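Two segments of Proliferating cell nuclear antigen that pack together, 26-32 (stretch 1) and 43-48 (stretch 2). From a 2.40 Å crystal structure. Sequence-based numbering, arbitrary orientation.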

# COMPACT_ATOMS: atom_id res chain seq x y z
N SER A 26 4.63 12.62 -15.77
CA SER A 26 5.77 11.74 -15.60
C SER A 26 6.98 12.17 -16.45
O SER A 26 8.11 11.81 -16.15
N THR A 27 6.74 12.94 -17.51
CA THR A 27 7.82 13.31 -18.41
C THR A 27 8.07 14.82 -18.49
O THR A 27 9.14 15.25 -18.94
N ILE A 28 7.10 15.61 -18.07
CA ILE A 28 7.25 17.06 -18.06
C ILE A 28 6.41 17.65 -16.93
O ILE A 28 5.33 17.16 -16.63
N ASP A 29 6.94 18.70 -16.28
CA ASP A 29 6.32 19.29 -15.09
C ASP A 29 5.38 20.48 -15.39
O ASP A 29 4.25 20.53 -14.92
N LYS A 30 5.88 21.45 -16.14
CA LYS A 30 5.05 22.57 -16.56
C LYS A 30 5.00 22.59 -18.08
O LYS A 30 6.00 22.37 -18.74
N THR A 31 3.82 22.84 -18.64
CA THR A 31 3.72 22.89 -20.09
C THR A 31 2.55 23.75 -20.56
O THR A 31 1.59 23.98 -19.82
N ASN A 32 2.65 24.23 -21.78
CA ASN A 32 1.57 25.00 -22.37
C ASN A 32 0.56 24.09 -23.03
O ASN A 32 0.92 23.17 -23.76
N GLN A 43 3.12 20.29 -27.44
CA GLN A 43 4.34 19.90 -28.11
C GLN A 43 5.50 20.58 -27.43
O GLN A 43 5.63 21.81 -27.50
N CYS A 44 6.33 19.79 -26.77
CA CYS A 44 7.43 20.32 -26.00
C CYS A 44 8.41 19.21 -25.68
O CYS A 44 8.10 18.02 -25.84
N MET A 45 9.59 19.60 -25.22
CA MET A 45 10.62 18.65 -24.79
C MET A 45 10.33 18.17 -23.39
O MET A 45 9.69 18.86 -22.61
N ASP A 46 10.81 16.97 -23.08
CA ASP A 46 10.70 16.44 -21.73
C ASP A 46 11.50 17.30 -20.77
O ASP A 46 12.24 18.19 -21.20
N ASN A 47 11.38 17.02 -19.49
CA ASN A 47 12.16 17.70 -18.46
C ASN A 47 13.65 17.80 -18.75
O ASN A 47 14.26 18.84 -18.53
N SER A 48 14.23 16.70 -19.22
CA SER A 48 15.67 16.64 -19.46
C SER A 48 16.11 17.25 -20.78
O SER A 48 17.30 17.28 -21.08

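The most unusual feature of this contact is that an exposed residue, Asn 47, contributes more covered surface than any other, 81 Å² of its area lying against stretch 1, and takes part in three hydrogen bonds to that stretch through its backbone and its carboxamide. Its CA-to-CB bond runs sideways to stretch 1, but chi1 of -84° (m) and chi2 of -41° bring the end of the side chain nearer. The firmest link is made by the main chain: Asn 47 N donates to Thr 27 O at 2.9 Å with an N-H...acceptor angle of 165°, a short and nearly straight hydrogen bond. The two backbones are close here, the CA atoms of Ile 28 and Asn 47 lying 5.0 Å apart.

The carboxamide then engages Asp 29 through both of its ends. Asp 29 N makes a weak hydrogen bond to Asn 47 OD1 at 3.5 Å, and Asn 47 ND2 makes another weak one to Asp 29 OD2 at 3.4 Å. Asp 29, with chi1 in m, also starts sideways and turns its carboxylate nearer to stretch 2. The lengths of both bonds suggest that they supplement the backbone link rather than replace it. Asn 47 ND2 also passes 3.6 Å from Ile 28 CA, so the amide lies against the backbone as well as the carboxylate.

Ile 28 fills the middle of the contact. With chi1 in t and chi2 in p, its side chain leaves the backbone sideways, yet its end reaches stretch 2. The terminal methyl is the busy atom: Ile 28 CD1 lies 3.5 Å from Met 45 O, 4.1 Å from Asp 46 C and 3.8 Å from Asn 47 OD1, packing on the backbone where the strand ends and the following segment begins, and on the Asn 47 side chain. Farther back along the same side chain, Ile 28 CG1 meets Cys 44 SG at 4.3 Å, the apolar side-chain contact between the stretches.

At the strand end, Thr 31 and Cys 44 point toward each other's stretch. Thr 31 adopts t and Cys 44 adopts p, placing Thr 31 OG1 3.4 Å from Cys 44 SG. The sulfur thus lies near both the aliphatic chain of Ile 28 and the hydroxyl of Thr 31. The CA atoms of Thr 31 and Cys 44 are 7.4 Å apart, so here side chains span a gap wider than that between Ile 28 and Asn 47.

Asp 46 approaches with its CA, 3.4 Å from Thr 27 O, and its CB, 3.5 Å from the same Thr 27 O. Its carboxylate, with chi1 in p, serves its own surroundings: Asp 46 OD1 accepts a weak hydrogen bond from Ser 48 N at 3.1 Å and is also bonded elsewhere in the structure. The buried Thr 27, in rotamer p, contributes chiefly its carbonyl, the closest approach of its side chain being Thr 27 CB to Asp 46 CB at 4.7 Å. Met 45, in m, points away, and Lys 30 leads its extended chain away from the contact.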

# COMPACT_ATOMS: atom_id res chain seq x y z
CB SER A 26 5.39 10.30 -15.97
OG SER A 26 4.41 9.77 -15.08
CB THR A 27 7.55 12.77 -19.82
OG1 THR A 27 6.40 13.42 -20.36
CG2 THR A 27 7.31 11.26 -19.77
CB ILE A 28 6.90 17.70 -19.45
CG1 ILE A 28 7.03 19.22 -19.41
CG2 ILE A 28 5.52 17.29 -19.92
CD1 ILE A 28 8.46 19.72 -19.47
CB ASP A 29 7.39 19.74 -14.09
CG ASP A 29 8.18 18.57 -13.50
OD1 ASP A 29 9.33 18.81 -13.08
OD2 ASP A 29 7.67 17.42 -13.46
CB LYS A 30 5.62 23.88 -16.03
CG LYS A 30 5.76 23.93 -14.52
CD LYS A 30 6.64 25.08 -14.09
CE LYS A 30 6.99 24.98 -12.61
NZ LYS A 30 7.99 26.02 -12.21
CB THR A 31 3.64 21.48 -20.71
OG1 THR A 31 3.85 21.57 -22.13
CG2 THR A 31 2.29 20.83 -20.45
CB ASN A 32 2.11 25.99 -23.39
CG ASN A 32 2.74 27.19 -22.75
OD1 ASN A 32 2.15 27.82 -21.87
ND2 ASN A 32 3.95 27.52 -23.16
CB GLN A 43 4.32 20.30 -29.59
CG GLN A 43 3.63 19.29 -30.48
CD GLN A 43 4.14 19.33 -31.91
OE1 GLN A 43 4.96 20.17 -32.28
NE2 GLN A 43 3.64 18.41 -32.74
CB CYS A 44 6.91 20.92 -24.70
SG CYS A 44 6.22 19.68 -23.61
CB MET A 45 11.99 19.31 -24.81
CG MET A 45 12.42 19.75 -26.19
SD MET A 45 14.13 20.28 -26.22
CE MET A 45 14.10 21.60 -25.01
CB ASP A 46 11.23 15.01 -21.68
CG ASP A 46 12.74 14.95 -21.65
OD1 ASP A 46 13.28 14.21 -20.82
OD2 ASP A 46 13.39 15.65 -22.45
CB ASN A 47 11.96 16.99 -17.11
CG ASN A 47 10.71 17.44 -16.40
OD1 ASN A 47 10.39 18.63 -16.38
ND2 ASN A 47 9.99 16.50 -15.81
CB SER A 48 16.15 15.20 -19.41
OG SER A 48 15.82 14.63 -18.17